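Local structure of ComZ (Thermus thermophilus, 6QVI) at residues L367-A381 with R390-L404. The protein is a competence-associated pilin with a beta-solenoid domain, and probably serves as a DNA receptor at the pilus tip during natural transformation. Sequence-based numbering, arbitrary orientation.
Sequences LLEVFGDVVLEGIDA and RAQSGSAKSATLAVL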
loop_
_atom_site.group_PDB
_atom_site.type_symbol
_atom_site.label_atom_id
_atom_site.label_comp_id
_atom_site.label_asym_id
_atom_site.label_seq_id
_atom_site.Cartn_x
_atom_site.Cartn_y
_atom_site.Cartn_z
ATOM N N LEU A 367 7.034 19.247 20.253
ATOM C CA LEU A 367 7.602 19.071 18.940
ATOM C C LEU A 367 8.632 17.978 18.919
ATOM O O LEU A 367 9.439 17.860 19.814
ATOM C CB LEU A 367 8.218 20.370 18.482
ATOM C CG LEU A 367 8.732 20.316 17.062
ATOM C CD1 LEU A 367 7.611 19.793 16.213
ATOM C CD2 LEU A 367 9.177 21.666 16.555
ATOM N N LEU A 368 8.590 17.179 17.872
ATOM C CA LEU A 368 9.487 16.077 17.703
ATOM C C LEU A 368 9.864 16.066 16.260
ATOM O O LEU A 368 9.094 15.673 15.430
ATOM C CB LEU A 368 8.752 14.813 18.054
ATOM C CG LEU A 368 9.269 13.578 17.390
ATOM C CD1 LEU A 368 10.761 13.656 17.498
ATOM C CD2 LEU A 368 8.755 12.405 18.177
ATOM N N GLU A 369 11.057 16.525 15.957
ATOM C CA GLU A 369 11.501 16.584 14.593
ATOM C C GLU A 369 12.379 15.413 14.340
ATOM O O GLU A 369 13.120 15.021 15.204
ATOM C CB GLU A 369 12.297 17.851 14.368
ATOM C CG GLU A 369 11.910 18.996 15.279
ATOM C CD GLU A 369 12.869 20.161 15.203
ATOM O OE1 GLU A 369 13.249 20.677 16.257
ATOM O OE2 GLU A 369 13.240 20.567 14.097
ATOM N N VAL A 370 12.282 14.834 13.155
ATOM C CA VAL A 370 13.096 13.691 12.818
ATOM C C VAL A 370 13.790 13.953 11.495
ATOM O O VAL A 370 13.135 14.258 10.529
ATOM C CB VAL A 370 12.242 12.433 12.701
ATOM C CG1 VAL A 370 13.110 11.245 12.455
ATOM C CG2 VAL A 370 11.466 12.172 13.964
ATOM N N PHE A 371 15.114 13.851 11.453
ATOM C CA PHE A 371 15.874 14.105 10.233
ATOM C C PHE A 371 16.543 12.832 9.814
ATOM O O PHE A 371 17.463 12.384 10.446
ATOM C CB PHE A 371 16.936 15.140 10.498
ATOM C CG PHE A 371 16.486 16.257 11.370
ATOM C CD1 PHE A 371 16.191 16.039 12.684
ATOM C CD2 PHE A 371 16.386 17.522 10.870
ATOM C CE1 PHE A 371 15.786 17.067 13.492
ATOM C CE2 PHE A 371 15.982 18.556 11.668
ATOM C CZ PHE A 371 15.685 18.327 12.983
ATOM N N GLY A 372 16.028 12.201 8.760
ATOM C CA GLY A 372 16.452 10.893 8.341
ATOM C C GLY A 372 15.742 9.864 9.194
ATOM O O GLY A 372 14.850 10.181 9.983
ATOM N N ASP A 373 16.165 8.617 9.058
ATOM C CA ASP A 373 15.526 7.521 9.769
ATOM C C ASP A 373 16.318 7.112 11.011
ATOM O O ASP A 373 17.548 7.004 10.978
ATOM C CB ASP A 373 15.359 6.345 8.812
ATOM C CG ASP A 373 14.612 6.740 7.526
ATOM O OD1 ASP A 373 13.385 6.512 7.449
ATOM O OD2 ASP A 373 15.247 7.294 6.590
ATOM N N VAL A 374 15.615 6.811 12.084
ATOM C CA VAL A 374 16.239 6.432 13.331
ATOM C C VAL A 374 15.726 5.125 13.875
ATOM O O VAL A 374 14.559 4.934 13.946
ATOM C CB VAL A 374 16.043 7.531 14.386
ATOM C CG1 VAL A 374 14.960 8.485 13.995
ATOM C CG2 VAL A 374 15.712 6.972 15.737
ATOM N N VAL A 375 16.612 4.226 14.266
ATOM C CA VAL A 375 16.180 2.969 14.832
ATOM C C VAL A 375 16.886 2.641 16.118
ATOM O O VAL A 375 18.081 2.647 16.163
ATOM C CB VAL A 375 16.305 1.803 13.848
ATOM C CG1 VAL A 375 17.170 2.174 12.705
ATOM C CG2 VAL A 375 16.858 0.568 14.500
ATOM N N LEU A 376 16.103 2.325 17.144
ATOM C CA LEU A 376 16.571 1.974 18.464
ATOM C C LEU A 376 16.344 0.529 18.713
ATOM O O LEU A 376 15.248 0.115 18.768
ATOM C CB LEU A 376 15.766 2.734 19.473
ATOM C CG LEU A 376 15.486 4.120 18.978
ATOM C CD1 LEU A 376 14.669 4.888 19.971
ATOM C CD2 LEU A 376 16.781 4.823 18.721
ATOM N N GLU A 377 17.381 -0.253 18.884
ATOM C CA GLU A 377 17.191 -1.653 19.124
ATOM C C GLU A 377 17.348 -1.988 20.578
ATOM O O GLU A 377 18.286 -1.584 21.186
ATOM C CB GLU A 377 18.198 -2.461 18.331
ATOM C CG GLU A 377 18.257 -2.095 16.871
ATOM C CD GLU A 377 19.214 -2.946 16.071
ATOM O OE1 GLU A 377 19.154 -4.180 16.120
ATOM O OE2 GLU A 377 20.037 -2.369 15.372
ATOM N N GLY A 378 16.417 -2.745 21.124
ATOM C CA GLY A 378 16.454 -3.155 22.510
ATOM C C GLY A 378 16.053 -2.025 23.403
ATOM O O GLY A 378 16.477 -1.925 24.513
ATOM N N ILE A 379 15.161 -1.211 22.907
ATOM C CA ILE A 379 14.724 -0.003 23.588
ATOM C C ILE A 379 13.232 0.100 23.335
ATOM O O ILE A 379 12.777 -0.208 22.233
ATOM C CB ILE A 379 15.448 1.247 23.050
ATOM C CG1 ILE A 379 16.883 1.329 23.588
ATOM C CG2 ILE A 379 14.652 2.516 23.360
ATOM C CD1 ILE A 379 17.699 2.444 22.948
ATOM N N ASP A 380 12.466 0.404 24.367
ATOM C CA ASP A 380 11.077 0.744 24.149
ATOM C C ASP A 380 10.947 2.259 24.035
ATOM O O ASP A 380 11.831 3.019 24.435
ATOM C CB ASP A 380 10.208 0.178 25.270
ATOM C CG ASP A 380 10.043 -1.347 25.155
ATOM O OD1 ASP A 380 9.532 -2.022 26.088
ATOM O OD2 ASP A 380 10.433 -1.874 24.086
ATOM N N ALA A 381 9.845 2.701 23.456
ATOM C CA ALA A 381 9.597 4.124 23.353
ATOM C C ALA A 381 8.191 4.403 23.829
ATOM O O ALA A 381 7.269 3.661 23.481
ATOM C CB ALA A 381 9.799 4.621 21.908
ATOM N N ARG A 390 7.525 16.740 12.710
ATOM C CA ARG A 390 8.055 17.302 11.501
ATOM C C ARG A 390 9.077 16.292 11.087
ATOM O O ARG A 390 9.886 15.894 11.894
ATOM C CB ARG A 390 8.761 18.611 11.781
ATOM C CG ARG A 390 7.875 19.726 12.286
ATOM C CD ARG A 390 8.710 20.841 12.890
ATOM N NE ARG A 390 8.999 21.910 11.948
ATOM C CZ ARG A 390 8.838 23.192 12.230
ATOM N NH1 ARG A 390 8.401 23.544 13.420
ATOM N NH2 ARG A 390 9.115 24.115 11.327
ATOM N N ALA A 391 9.067 15.869 9.836
ATOM C CA ALA A 391 10.018 14.870 9.419
ATOM C C ALA A 391 10.499 15.057 8.021
ATOM O O ALA A 391 9.737 15.403 7.156
ATOM C CB ALA A 391 9.385 13.513 9.533
ATOM N N GLN A 392 11.770 14.793 7.790
ATOM C CA GLN A 392 12.292 14.914 6.459
ATOM C C GLN A 392 13.494 14.065 6.282
ATOM O O GLN A 392 14.090 13.638 7.228
ATOM C CB GLN A 392 12.642 16.350 6.148
ATOM C CG GLN A 392 13.414 17.079 7.217
ATOM C CD GLN A 392 14.059 18.328 6.672
ATOM O OE1 GLN A 392 14.618 18.323 5.583
ATOM N NE2 GLN A 392 13.981 19.403 7.424
ATOM N N SER A 393 13.820 13.789 5.040
ATOM C CA SER A 393 14.975 13.006 4.718
ATOM C C SER A 393 15.522 13.688 3.515
ATOM O O SER A 393 15.331 13.263 2.397
ATOM C CB SER A 393 14.586 11.591 4.378
ATOM O OG SER A 393 13.922 10.989 5.460
ATOM N N GLY A 394 16.198 14.787 3.761
ATOM C CA GLY A 394 16.742 15.584 2.685
ATOM C C GLY A 394 15.662 16.288 1.888
ATOM O O GLY A 394 15.148 17.330 2.309
ATOM N N SER A 395 15.306 15.715 0.735
ATOM C CA SER A 395 14.293 16.305 -0.141
ATOM C C SER A 395 12.880 16.002 0.353
ATOM O O SER A 395 12.061 16.914 0.529
ATOM C CB SER A 395 14.478 15.796 -1.574
ATOM O OG SER A 395 15.702 16.244 -2.125
ATOM N N ALA A 396 12.569 14.718 0.531
ATOM C CA ALA A 396 11.234 14.296 0.932
ATOM C C ALA A 396 10.976 14.614 2.400
ATOM O O ALA A 396 11.894 14.662 3.223
ATOM C CB ALA A 396 11.043 12.802 0.674
ATOM N N LYS A 397 9.702 14.831 2.718
ATOM C CA LYS A 397 9.272 15.150 4.079
ATOM C C LYS A 397 8.676 13.927 4.775
ATOM O O LYS A 397 7.531 13.915 5.225
ATOM C CB LYS A 397 8.280 16.312 4.052
ATOM C CG LYS A 397 8.803 17.565 3.356
ATOM C CD LYS A 397 7.912 18.770 3.667
ATOM C CE LYS A 397 8.267 19.992 2.830
ATOM N NZ LYS A 397 7.206 21.045 2.918
ATOM N N SER A 398 9.502 12.902 4.923
ATOM C CA SER A 398 9.054 11.667 5.536
ATOM C C SER A 398 10.221 11.096 6.319
ATOM O O SER A 398 11.373 11.491 6.132
ATOM C CB SER A 398 8.511 10.663 4.500
ATOM O OG SER A 398 9.532 10.104 3.699
ATOM N N ALA A 399 9.912 10.201 7.235
ATOM C CA ALA A 399 10.968 9.603 8.037
ATOM C C ALA A 399 10.368 8.426 8.784
ATOM O O ALA A 399 9.152 8.216 8.772
ATOM C CB ALA A 399 11.584 10.624 8.991
ATOM N N THR A 400 11.227 7.684 9.477
ATOM C CA THR A 400 10.799 6.510 10.217
ATOM C C THR A 400 11.483 6.481 11.572
ATOM O O THR A 400 12.641 6.885 11.708
ATOM C CB THR A 400 11.148 5.221 9.470
ATOM O OG1 THR A 400 10.793 5.361 8.089
ATOM C CG2 THR A 400 10.412 4.039 10.051
ATOM N N LEU A 401 10.749 5.968 12.559
ATOM C CA LEU A 401 11.258 5.624 13.871
ATOM C C LEU A 401 11.074 4.128 14.007
ATOM O O LEU A 401 9.938 3.636 13.951
ATOM C CB LEU A 401 10.473 6.312 14.981
ATOM C CG LEU A 401 11.015 6.258 16.418
ATOM C CD1 LEU A 401 10.125 7.171 17.273
ATOM C CD2 LEU A 401 11.191 4.825 17.057
ATOM N N ALA A 402 12.157 3.408 14.254
ATOM C CA ALA A 402 12.043 1.983 14.507
ATOM C C ALA A 402 12.429 1.702 15.944
ATOM O O ALA A 402 13.455 2.193 16.422
ATOM C CB ALA A 402 12.932 1.170 13.583
ATOM N N VAL A 403 11.613 0.903 16.614
ATOM C CA VAL A 403 11.973 0.281 17.874
ATOM C C VAL A 403 11.988 -1.212 17.599
ATOM O O VAL A 403 10.942 -1.815 17.323
ATOM C CB VAL A 403 11.018 0.641 19.021
ATOM C CG1 VAL A 403 11.262 2.056 19.540
ATOM C CG2 VAL A 403 9.583 0.553 18.533
ATOM N N LEU A 404 13.171 -1.800 17.634
ATOM C CA LEU A 404 13.370 -3.203 17.329
ATOM C C LEU A 404 13.745 -3.984 18.577
ATOM O O LEU A 404 14.290 -3.436 19.540
ATOM C CB LEU A 404 14.470 -3.353 16.275
ATOM C CG LEU A 404 14.335 -2.494 15.011
ATOM C CD1 LEU A 404 15.415 -2.925 14.052
ATOM C CD2 LEU A 404 12.938 -2.593 14.370
#
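Glu369, Val370 and Phe371 pair in parallel with Arg390, Ala391 and Gln392, and Val374 to Glu377 with Leu401 to Leu404, the strand axes lying 4.7 and 4.6 Å apart. Amides and carbonyls alternate as donors and acceptors: Val374 N binds Thr400 O, Ala402 N binds Val374 O; Arg390 N to Leu368 O is weak. Between the pairings both segments turn, at Gly372-Asp373 and over the longer loop 393-397, consistent with neighbouring coils of the beta-solenoid domain. Val370 CG1, anti to the backbone N (chi1 -176°) and beside the carbonyl carbon, reaches Ala399 CB (3.8 Å) past the bend. On the face of Val374 and Leu376, Ala381 CB touches Val403 CG1 (3.8 Å). On the other face Val375, also touching Ala302, meets Leu404 CD1 through CG2 (3.8 Å), and Glu377 CG passes across Leu404 CB, its carboxylate salt-bridged to Arg305. Leu367 sets CD1 3.7 Å from Arg390 CD, and CD2 beside CD and NH1. At the corner Thr400 OG1 donates to Asp373 OD1 (2.9 Å), nearly in line with the C-O bond. An alanine in place of Asp373 would probably leave the Thr400 hydroxyl without this acceptor and free to rotate. Ser393 OG donates to Ser398 O, bracing the longer loop. Backbone bonds thus join the coils, apolar contacts form on both faces, and one side-chain hydrogen bond between the segments ties the corner.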